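Side-chain contacts in unsaturated glucuronyl hydrolase (Streptococcus agalactiae, PDB 2ZZR), which hydrolyses unsaturated chondroitin, hyaluronan and heparin disaccharides, releasing the unsaturated uronic acid: residues T52-N57 / G361-H366; R340-Q345 / Y380-A385; N276-R281 / S305-A310. All coordinates share one frame; numbering follows the deposited sequence.

Contact 1. Residues T52-N57 / G361-H366; sequences TPATFN and GVYSWH
Pro-53 and Ala-54 meet the ring of Tyr-363 through carbon alone. The nearer touch is made by Pro-53, whose CB lies 3.7 Å from CE2 of Tyr-363; the methyl of Ala-54 stands further back, its CB 4.3 Å from CD2 of the same ring. Both carbons therefore serve one side of the phenol, its CD2 to CE2 flank, and they come at it obliquely. With CG anti to the backbone N (chi1 180°), the tyrosine is sent straight out across the gap to reach them. Proline and alanine suit the corner where the chain turns at 53 and 54: both are compact and apolar, and neither brings a polar end toward the ring.

The polar bonds lie around this patch. Within 52-57, Thr-52 OG1 donates to Ala-54 O at 2.8 Å, tying the turn back on itself, while the same hydroxyl also bonds to Lys-61 N on strand 59-63. The phenol OH of Tyr-363 is paired with Trp-68 NE1, and Trp-377 meets its ring edge to face.

Arg-246, a probable substrate-binding residue, bonds to the carbonyls of Val-362 and Tyr-363, and the next residue, Ser-364, probably binds substrate too. Beside that probable site, then, the tyrosine is met by carbon at the flank of its ring and by a hydrogen bond at its hydroxyl, so its two kinds of surface each have a matching partner.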
loop_
_atom_site.group_PDB
_atom_site.type_symbol
_atom_site.label_atom_id
_atom_site.label_comp_id
_atom_site.label_asym_id
_atom_site.label_seq_id
_atom_site.Cartn_x
_atom_site.Cartn_y
_atom_site.Cartn_z
ATOM N N THR A 52 -11.768 -2.176 -12.452
ATOM C CA THR A 52 -12.477 -2.108 -11.179
ATOM C C THR A 52 -11.488 -2.478 -10.062
ATOM O O THR A 52 -10.444 -3.078 -10.342
ATOM C CB THR A 52 -13.684 -3.078 -11.146
ATOM O OG1 THR A 52 -13.282 -4.373 -11.621
ATOM C CG2 THR A 52 -14.814 -2.542 -12.011
ATOM N N PRO A 53 -11.791 -2.092 -8.801
ATOM C CA PRO A 53 -10.914 -2.436 -7.673
ATOM C C PRO A 53 -10.464 -3.894 -7.668
ATOM O O PRO A 53 -9.270 -4.163 -7.494
ATOM C CB PRO A 53 -11.787 -2.121 -6.451
ATOM C CG PRO A 53 -12.614 -0.968 -6.913
ATOM C CD PRO A 53 -12.939 -1.271 -8.364
ATOM N N ALA A 54 -11.406 -4.817 -7.868
ATOM C CA ALA A 54 -11.104 -6.241 -7.895
ATOM C C ALA A 54 -11.675 -6.911 -9.142
ATOM O O ALA A 54 -12.524 -6.336 -9.836
ATOM C CB ALA A 54 -11.640 -6.921 -6.636
ATOM N N THR A 55 -11.194 -8.120 -9.419
ATOM C CA THR A 55 -11.676 -8.914 -10.544
ATOM C C THR A 55 -12.964 -9.645 -10.164
ATOM O O THR A 55 -13.317 -9.734 -8.981
ATOM C CB THR A 55 -10.628 -9.955 -10.996
ATOM O OG1 THR A 55 -10.367 -10.870 -9.929
ATOM C CG2 THR A 55 -9.312 -9.279 -11.435
ATOM N N PHE A 56 -13.655 -10.156 -11.184
ATOM C CA PHE A 56 -14.862 -10.969 -11.027
ATOM C C PHE A 56 -14.607 -12.247 -11.801
ATOM O O PHE A 56 -14.466 -12.209 -13.027
ATOM C CB PHE A 56 -16.073 -10.245 -11.617
ATOM C CG PHE A 56 -16.411 -8.949 -10.930
ATOM C CD1 PHE A 56 -17.396 -8.911 -9.943
ATOM C CD2 PHE A 56 -15.758 -7.765 -11.274
ATOM C CE1 PHE A 56 -17.718 -7.716 -9.304
ATOM C CE2 PHE A 56 -16.069 -6.562 -10.637
ATOM C CZ PHE A 56 -17.056 -6.536 -9.652
ATOM N N ASN A 57 -14.529 -13.368 -11.086
ATOM C CA ASN A 57 -14.079 -14.634 -11.674
ATOM C C ASN A 57 -12.737 -14.454 -12.404
ATOM O O ASN A 57 -12.517 -14.978 -13.503
ATOM C CB ASN A 57 -15.165 -15.236 -12.582
ATOM C CG ASN A 57 -16.474 -15.492 -11.841
ATOM O OD1 ASN A 57 -17.550 -15.115 -12.312
ATOM N ND2 ASN A 57 -16.386 -16.126 -10.670
ATOM N N GLY A 361 -6.380 -12.552 -3.988
ATOM C CA GLY A 361 -6.514 -11.479 -3.004
ATOM C C GLY A 361 -7.899 -11.518 -2.383
ATOM O O GLY A 361 -8.773 -12.262 -2.847
ATOM N N VAL A 362 -8.087 -10.744 -1.317
ATOM C CA VAL A 362 -9.407 -10.521 -0.727
ATOM C C VAL A 362 -9.573 -9.031 -0.465
ATOM O O VAL A 362 -8.803 -8.430 0.288
ATOM C CB VAL A 362 -9.635 -11.334 0.576
ATOM C CG1 VAL A 362 -10.966 -10.944 1.239
ATOM C CG2 VAL A 362 -9.629 -12.828 0.284
ATOM N N TYR A 363 -10.571 -8.444 -1.116
ATOM C CA TYR A 363 -10.865 -7.027 -0.976
ATOM C C TYR A 363 -11.621 -6.757 0.331
ATOM O O TYR A 363 -11.078 -6.133 1.244
ATOM C CB TYR A 363 -11.625 -6.539 -2.214
ATOM C CG TYR A 363 -12.030 -5.077 -2.258
ATOM C CD1 TYR A 363 -11.498 -4.130 -1.376
ATOM C CD2 TYR A 363 -12.936 -4.634 -3.221
ATOM C CE1 TYR A 363 -11.876 -2.789 -1.447
ATOM C CE2 TYR A 363 -13.315 -3.308 -3.298
ATOM C CZ TYR A 363 -12.785 -2.391 -2.416
ATOM O OH TYR A 363 -13.164 -1.071 -2.503
ATOM N N SER A 364 -12.857 -7.246 0.425
ATOM C CA SER A 364 -13.662 -7.079 1.635
ATOM C C SER A 364 -14.494 -8.338 1.863
ATOM O O SER A 364 -15.513 -8.548 1.205
ATOM C CB SER A 364 -14.552 -5.837 1.527
ATOM O OG SER A 364 -15.186 -5.562 2.768
ATOM N N TRP A 365 -14.037 -9.184 2.781
ATOM C CA TRP A 365 -14.624 -10.513 2.975
ATOM C C TRP A 365 -16.097 -10.473 3.397
ATOM O O TRP A 365 -16.930 -11.172 2.818
ATOM C CB TRP A 365 -13.801 -11.302 3.988
ATOM C CG TRP A 365 -14.145 -12.759 4.083
ATOM C CD1 TRP A 365 -13.726 -13.756 3.247
ATOM C CD2 TRP A 365 -14.962 -13.385 5.079
ATOM N NE1 TRP A 365 -14.234 -14.962 3.659
ATOM C CE2 TRP A 365 -14.993 -14.765 4.783
ATOM C CE3 TRP A 365 -15.665 -12.914 6.197
ATOM C CZ2 TRP A 365 -15.711 -15.685 5.559
ATOM C CZ3 TRP A 365 -16.378 -13.830 6.971
ATOM C CH2 TRP A 365 -16.391 -15.200 6.647
ATOM N N HIS A 366 -16.410 -9.651 4.394
ATOM C CA HIS A 366 -17.771 -9.590 4.933
ATOM C C HIS A 366 -18.779 -9.001 3.945
ATOM O O HIS A 366 -19.952 -9.386 3.940
ATOM C CB HIS A 366 -17.794 -8.832 6.262
ATOM C CG HIS A 366 -17.351 -9.659 7.430
ATOM N ND1 HIS A 366 -16.198 -9.393 8.138
ATOM C CD2 HIS A 366 -17.906 -10.750 8.010
ATOM C CE1 HIS A 366 -16.066 -10.281 9.107
ATOM N NE2 HIS A 366 -17.087 -11.117 9.050
#

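Contact 2. Residues R340-Q345 / Y380-A385; sequences RSLIEQ and YYYLEA
Tyr-382 extends from helix 376-390 with CG anti to the backbone N (chi1 169°), which carries its phenol across to Leu-342 and Ile-343 on helix 328-346. In Ile-343, CG1 stands beside the backbone N (chi1 -69°), and this branch meets the phenol. Ile-343 CG1 comes to the ring edge, near its plane, 3.6 Å from Tyr-382 OH and 4.0 Å from CE1, and the two side chains cross at about a right angle. Leu-342 uses its first side-chain carbon, CB, 4.0 Å from Tyr-382 CE1, approaching obliquely. Its side chain also packs on helix 304-318, so one leucine serves two neighbours.

A tyrosine suits this place because its ring passes Leu-342 CB while its hydroxyl end reaches Ile-343; the nearest pair of CA atoms, those of Leu-342 and Tyr-382, are 7.9 Å from each other. Ala-31 of helix 25-46 touches both Ile-343 and Tyr-382, bringing a third helix of the helical barrel to the same spot.

Charges are kept to other faces of the two helices. Arg-340 NH1 forms a salt bridge 2.9 Å long to Glu-344 OE2, one turn along, and a second to Glu-27. Tyr-380 OH donates to Glu-384 OE1 at 2.7 Å. With these polar groups paired along their own helices and with third parts of the chain, none of them across this contact, cohesion between the segments comes from dispersion and shape.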
loop_
_atom_site.group_PDB
_atom_site.type_symbol
_atom_site.label_atom_id
_atom_site.label_comp_id
_atom_site.label_asym_id
_atom_site.label_seq_id
_atom_site.Cartn_x
_atom_site.Cartn_y
_atom_site.Cartn_z
ATOM N N ARG A 340 9.188 -14.730 -3.816
ATOM C CA ARG A 340 9.339 -15.970 -4.588
ATOM C C ARG A 340 8.009 -16.720 -4.671
ATOM O O ARG A 340 7.596 -17.133 -5.754
ATOM C CB ARG A 340 10.413 -16.888 -3.999
ATOM C CG ARG A 340 10.555 -18.201 -4.780
ATOM C CD ARG A 340 11.627 -19.122 -4.219
ATOM N NE ARG A 340 12.980 -18.592 -4.392
ATOM C CZ ARG A 340 13.640 -18.543 -5.549
ATOM N NH1 ARG A 340 13.079 -18.983 -6.669
ATOM N NH2 ARG A 340 14.869 -18.046 -5.589
ATOM N N SER A 341 7.346 -16.882 -3.526
ATOM C CA SER A 341 6.044 -17.547 -3.487
ATOM C C SER A 341 5.002 -16.829 -4.343
ATOM O O SER A 341 4.239 -17.475 -5.064
ATOM C CB SER A 341 5.543 -17.698 -2.057
ATOM O OG SER A 341 6.242 -18.734 -1.395
ATOM N N LEU A 342 4.977 -15.495 -4.282
ATOM C CA LEU A 342 4.054 -14.742 -5.125
ATOM C C LEU A 342 4.307 -15.028 -6.608
ATOM O O LEU A 342 3.374 -15.332 -7.357
ATOM C CB LEU A 342 4.125 -13.239 -4.829
ATOM C CG LEU A 342 3.623 -12.777 -3.457
ATOM C CD1 LEU A 342 3.768 -11.273 -3.337
ATOM C CD2 LEU A 342 2.167 -13.193 -3.196
ATOM N N ILE A 343 5.573 -14.956 -7.016
ATOM C CA ILE A 343 5.960 -15.184 -8.404
ATOM C C ILE A 343 5.594 -16.601 -8.850
ATOM O O ILE A 343 4.991 -16.787 -9.916
ATOM C CB ILE A 343 7.489 -14.965 -8.611
ATOM C CG1 ILE A 343 7.851 -13.486 -8.451
ATOM C CG2 ILE A 343 7.931 -15.465 -9.992
ATOM C CD1 ILE A 343 9.345 -13.243 -8.240
ATOM N N GLU A 344 5.945 -17.583 -8.027
ATOM C CA GLU A 344 5.894 -18.988 -8.438
ATOM C C GLU A 344 4.527 -19.643 -8.258
ATOM O O GLU A 344 4.210 -20.623 -8.943
ATOM C CB GLU A 344 6.955 -19.802 -7.693
ATOM C CG GLU A 344 8.389 -19.436 -8.056
ATOM C CD GLU A 344 9.428 -20.282 -7.337
ATOM O OE1 GLU A 344 9.059 -21.093 -6.461
ATOM O OE2 GLU A 344 10.629 -20.123 -7.650
ATOM N N GLN A 345 3.720 -19.114 -7.343
ATOM C CA GLN A 345 2.470 -19.786 -6.982
ATOM C C GLN A 345 1.215 -18.938 -7.163
ATOM O O GLN A 345 0.109 -19.486 -7.261
ATOM C CB GLN A 345 2.531 -20.324 -5.545
ATOM C CG GLN A 345 3.604 -21.395 -5.290
ATOM C CD GLN A 345 3.453 -22.631 -6.173
ATOM O OE1 GLN A 345 4.435 -23.126 -6.732
ATOM N NE2 GLN A 345 2.225 -23.138 -6.296
ATOM N N TYR A 380 -0.443 -3.795 -8.349
ATOM C CA TYR A 380 0.490 -2.689 -8.271
ATOM C C TYR A 380 1.679 -2.997 -7.337
ATOM O O TYR A 380 2.839 -2.837 -7.737
ATOM C CB TYR A 380 -0.181 -1.352 -7.874
ATOM C CG TYR A 380 0.904 -0.336 -7.654
ATOM C CD1 TYR A 380 1.424 -0.122 -6.382
ATOM C CD2 TYR A 380 1.501 0.317 -8.735
ATOM C CE1 TYR A 380 2.476 0.748 -6.176
ATOM C CE2 TYR A 380 2.560 1.201 -8.538
ATOM C CZ TYR A 380 3.044 1.400 -7.252
ATOM O OH TYR A 380 4.095 2.245 -7.010
ATOM N N TYR A 381 1.397 -3.420 -6.102
ATOM C CA TYR A 381 2.480 -3.655 -5.136
ATOM C C TYR A 381 3.343 -4.873 -5.485
ATOM O O TYR A 381 4.542 -4.903 -5.184
ATOM C CB TYR A 381 1.953 -3.704 -3.693
ATOM C CG TYR A 381 1.467 -2.351 -3.217
ATOM C CD1 TYR A 381 2.353 -1.278 -3.079
ATOM C CD2 TYR A 381 0.119 -2.141 -2.899
ATOM C CE1 TYR A 381 1.910 -0.026 -2.657
ATOM C CE2 TYR A 381 -0.328 -0.900 -2.471
ATOM C CZ TYR A 381 0.565 0.145 -2.345
ATOM O OH TYR A 381 0.120 1.369 -1.931
ATOM N N TYR A 382 2.740 -5.860 -6.140
ATOM C CA TYR A 382 3.497 -6.993 -6.661
ATOM C C TYR A 382 4.521 -6.507 -7.694
ATOM O O TYR A 382 5.716 -6.802 -7.585
ATOM C CB TYR A 382 2.545 -8.037 -7.260
ATOM C CG TYR A 382 3.219 -9.132 -8.057
ATOM C CD1 TYR A 382 4.087 -10.037 -7.444
ATOM C CD2 TYR A 382 2.971 -9.270 -9.425
ATOM C CE1 TYR A 382 4.705 -11.048 -8.178
ATOM C CE2 TYR A 382 3.578 -10.283 -10.169
ATOM C CZ TYR A 382 4.444 -11.161 -9.538
ATOM O OH TYR A 382 5.050 -12.169 -10.257
ATOM N N LEU A 383 4.058 -5.744 -8.680
ATOM C CA LEU A 383 4.965 -5.187 -9.683
ATOM C C LEU A 383 5.972 -4.195 -9.071
ATOM O O LEU A 383 7.136 -4.174 -9.466
ATOM C CB LEU A 383 4.191 -4.557 -10.842
ATOM C CG LEU A 383 4.991 -4.073 -12.055
ATOM C CD1 LEU A 383 5.852 -5.198 -12.631
ATOM C CD2 LEU A 383 4.040 -3.513 -13.107
ATOM N N GLU A 384 5.540 -3.397 -8.095
ATOM C CA GLU A 384 6.474 -2.504 -7.404
ATOM C C GLU A 384 7.575 -3.300 -6.700
ATOM O O GLU A 384 8.746 -2.900 -6.727
ATOM C CB GLU A 384 5.759 -1.571 -6.417
ATOM C CG GLU A 384 6.661 -0.434 -5.962
ATOM C CD GLU A 384 6.160 0.253 -4.712
ATOM O OE1 GLU A 384 5.284 1.126 -4.837
ATOM O OE2 GLU A 384 6.667 -0.069 -3.616
ATOM N N ALA A 385 7.209 -4.425 -6.083
ATOM C CA ALA A 385 8.188 -5.295 -5.430
ATOM C C ALA A 385 9.191 -5.826 -6.446
ATOM O O ALA A 385 10.401 -5.824 -6.199
ATOM C CB ALA A 385 7.502 -6.454 -4.713
#

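Contact 3. Residues N276-R281 / S305-A310; sequences NYFLNR and SATATA
Phe-278 pushes its ring against helix 304-318, and the packing is tightest at the methyl of Ala-310. Ala-310 CB sits 3.7 Å from Phe-278 CE2, coming to the ring obliquely. One turn earlier, the carbonyl oxygen of Ala-306 lies 3.9 Å from Phe-278 CZ. The ring gets this far because CG is anti to the backbone N (chi1 -170°), which extends the side chain away from its own helix. Alanine at both places keeps the helix face low enough for the ring to come near the backbone.

Away from Ala-310 the touch loosens. Thr-307 OG1 stands at the ring edge, near its plane, but 4.2 Å from Phe-278 CZ, and its hydroxyl is hydrogen-bonded to Ser-288 OG. The methyl of Ala-306 is more distant still, its CB 4.5 Å from Phe-278 CZ.

Both helices belong to the alpha-helical barrel of this glycoside hydrolase family 88 enzyme. The axes of segments 276-280 and 305-310 pass 12.2 Å apart, with their N-to-C directions at 136°, a wide separation that the aromatic ring bridges. Gln-248 and Ile-252 of helix 245-262 and Met-338 of helix 328-346 also pack on Phe-278.

Toward the end of helix 265-280 the segment becomes more open: Asn-280 and Arg-281 are partly exposed, though Tyr-277 beneath the guanidinium is buried. Arg-281 lays that group against one face of the Tyr-277 ring, with CZ 3.3 Å above the ring plane and offset toward the rim. Its NH1 donates to Tyr-277 O at 2.9 Å, in the carbonyl plane, and also forms a salt bridge with Glu-9.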
loop_
_atom_site.group_PDB
_atom_site.type_symbol
_atom_site.label_atom_id
_atom_site.label_comp_id
_atom_site.label_asym_id
_atom_site.label_seq_id
_atom_site.Cartn_x
_atom_site.Cartn_y
_atom_site.Cartn_z
ATOM N N ASN A 276 7.336 -8.443 12.574
ATOM C CA ASN A 276 7.546 -9.739 13.222
ATOM C C ASN A 276 6.207 -10.412 13.490
ATOM O O ASN A 276 6.077 -11.615 13.327
ATOM C CB ASN A 276 8.355 -9.602 14.508
ATOM C CG ASN A 276 9.782 -9.141 14.253
ATOM O OD1 ASN A 276 10.160 -8.877 13.107
ATOM N ND2 ASN A 276 10.579 -9.037 15.317
ATOM N N TYR A 277 5.218 -9.612 13.872
ATOM C CA TYR A 277 3.854 -10.097 14.087
ATOM C C TYR A 277 3.317 -10.755 12.812
ATOM O O TYR A 277 2.765 -11.859 12.848
ATOM C CB TYR A 277 2.970 -8.932 14.517
ATOM C CG TYR A 277 1.541 -9.307 14.821
ATOM C CD1 TYR A 277 1.135 -9.566 16.133
ATOM C CD2 TYR A 277 0.590 -9.383 13.803
ATOM C CE1 TYR A 277 -0.192 -9.906 16.419
ATOM C CE2 TYR A 277 -0.736 -9.721 14.078
ATOM C CZ TYR A 277 -1.114 -9.985 15.382
ATOM O OH TYR A 277 -2.425 -10.317 15.654
ATOM N N PHE A 278 3.505 -10.065 11.687
ATOM C CA PHE A 278 3.061 -10.528 10.379
ATOM C C PHE A 278 3.804 -11.805 10.001
ATOM O O PHE A 278 3.178 -12.816 9.680
ATOM C CB PHE A 278 3.292 -9.407 9.352
ATOM C CG PHE A 278 2.666 -9.647 7.998
ATOM C CD1 PHE A 278 1.350 -9.265 7.742
ATOM C CD2 PHE A 278 3.417 -10.194 6.960
ATOM C CE1 PHE A 278 0.774 -9.462 6.478
ATOM C CE2 PHE A 278 2.849 -10.393 5.691
ATOM C CZ PHE A 278 1.528 -10.022 5.454
ATOM N N LEU A 279 5.138 -11.772 10.085
ATOM C CA LEU A 279 5.957 -12.919 9.701
ATOM C C LEU A 279 5.576 -14.171 10.484
ATOM O O LEU A 279 5.494 -15.255 9.910
ATOM C CB LEU A 279 7.447 -12.618 9.886
ATOM C CG LEU A 279 8.039 -11.527 8.982
ATOM C CD1 LEU A 279 9.510 -11.304 9.340
ATOM C CD2 LEU A 279 7.870 -11.856 7.496
ATOM N N ASN A 280 5.330 -14.000 11.784
ATOM C CA ASN A 280 5.007 -15.122 12.675
ATOM C C ASN A 280 3.665 -15.779 12.371
ATOM O O ASN A 280 3.407 -16.912 12.799
ATOM C CB ASN A 280 5.057 -14.674 14.136
ATOM C CG ASN A 280 6.476 -14.507 14.642
ATOM O OD1 ASN A 280 7.421 -15.004 14.036
ATOM N ND2 ASN A 280 6.630 -13.815 15.760
ATOM N N ARG A 281 2.823 -15.070 11.626
ATOM C CA ARG A 281 1.492 -15.568 11.299
ATOM C C ARG A 281 1.322 -15.961 9.831
ATOM O O ARG A 281 0.213 -16.255 9.379
ATOM C CB ARG A 281 0.432 -14.575 11.767
ATOM C CG ARG A 281 0.301 -14.560 13.283
ATOM C CD ARG A 281 -0.300 -13.276 13.820
ATOM N NE ARG A 281 -0.301 -13.267 15.288
ATOM C CZ ARG A 281 0.768 -13.028 16.051
ATOM N NH1 ARG A 281 1.952 -12.765 15.503
ATOM N NH2 ARG A 281 0.651 -13.040 17.376
ATOM N N SER A 305 -2.449 -9.548 -1.800
ATOM C CA SER A 305 -2.172 -8.103 -1.820
ATOM C C SER A 305 -1.507 -7.643 -0.522
ATOM O O SER A 305 -0.696 -6.724 -0.538
ATOM C CB SER A 305 -3.423 -7.265 -2.125
ATOM O OG SER A 305 -4.323 -7.208 -1.027
ATOM N N ALA A 306 -1.852 -8.296 0.588
ATOM C CA ALA A 306 -1.243 -7.990 1.886
ATOM C C ALA A 306 0.231 -8.372 1.864
ATOM O O ALA A 306 1.086 -7.633 2.354
ATOM C CB ALA A 306 -1.968 -8.729 3.003
ATOM N N THR A 307 0.523 -9.526 1.272
ATOM C CA THR A 307 1.890 -10.024 1.189
ATOM C C THR A 307 2.737 -9.166 0.230
ATOM O O THR A 307 3.882 -8.822 0.555
ATOM C CB THR A 307 1.900 -11.538 0.846
ATOM O OG1 THR A 307 1.285 -12.255 1.930
ATOM C CG2 THR A 307 3.326 -12.059 0.673
ATOM N N ALA A 308 2.169 -8.786 -0.915
ATOM C CA ALA A 308 2.868 -7.897 -1.850
ATOM C C ALA A 308 3.240 -6.565 -1.187
ATOM O O ALA A 308 4.372 -6.091 -1.311
ATOM C CB ALA A 308 2.030 -7.648 -3.088
ATOM N N THR A 309 2.283 -5.993 -0.461
ATOM C CA THR A 309 2.477 -4.725 0.257
ATOM C C THR A 309 3.563 -4.850 1.339
ATOM O O THR A 309 4.429 -3.971 1.465
ATOM C CB THR A 309 1.130 -4.242 0.855
ATOM O OG1 THR A 309 0.169 -4.152 -0.206
ATOM C CG2 THR A 309 1.260 -2.869 1.505
ATOM N N ALA A 310 3.533 -5.950 2.090
ATOM C CA ALA A 310 4.547 -6.210 3.120
ATOM C C ALA A 310 5.953 -6.364 2.530
ATOM O O ALA A 310 6.938 -5.912 3.129
ATOM C CB ALA A 310 4.175 -7.438 3.955
#

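All three contacts are largely buried, and in each an aromatic ring crosses to smaller apolar groups. Every touching residue of contact 3 is buried, whereas contacts 1 and 2 each include a partly exposed one, Tyr-363 and Ile-343. Contacts 2 and 3 join helices of the barrel and touch each other: Tyr-381 CD2 lies 3.4 Å from Thr-309 OG1, and Leu-342 CD1 packs on Ala-308. Contact 1 instead joins irregular, turning segments. Contacts 1 and 3 both border Arg-246, while the nearest side chain of contact 2 is about 12 Å from it. The ring of contact 1 has its hydroxyl hydrogen-bonded; the phenylalanine of contact 3 has no polar end.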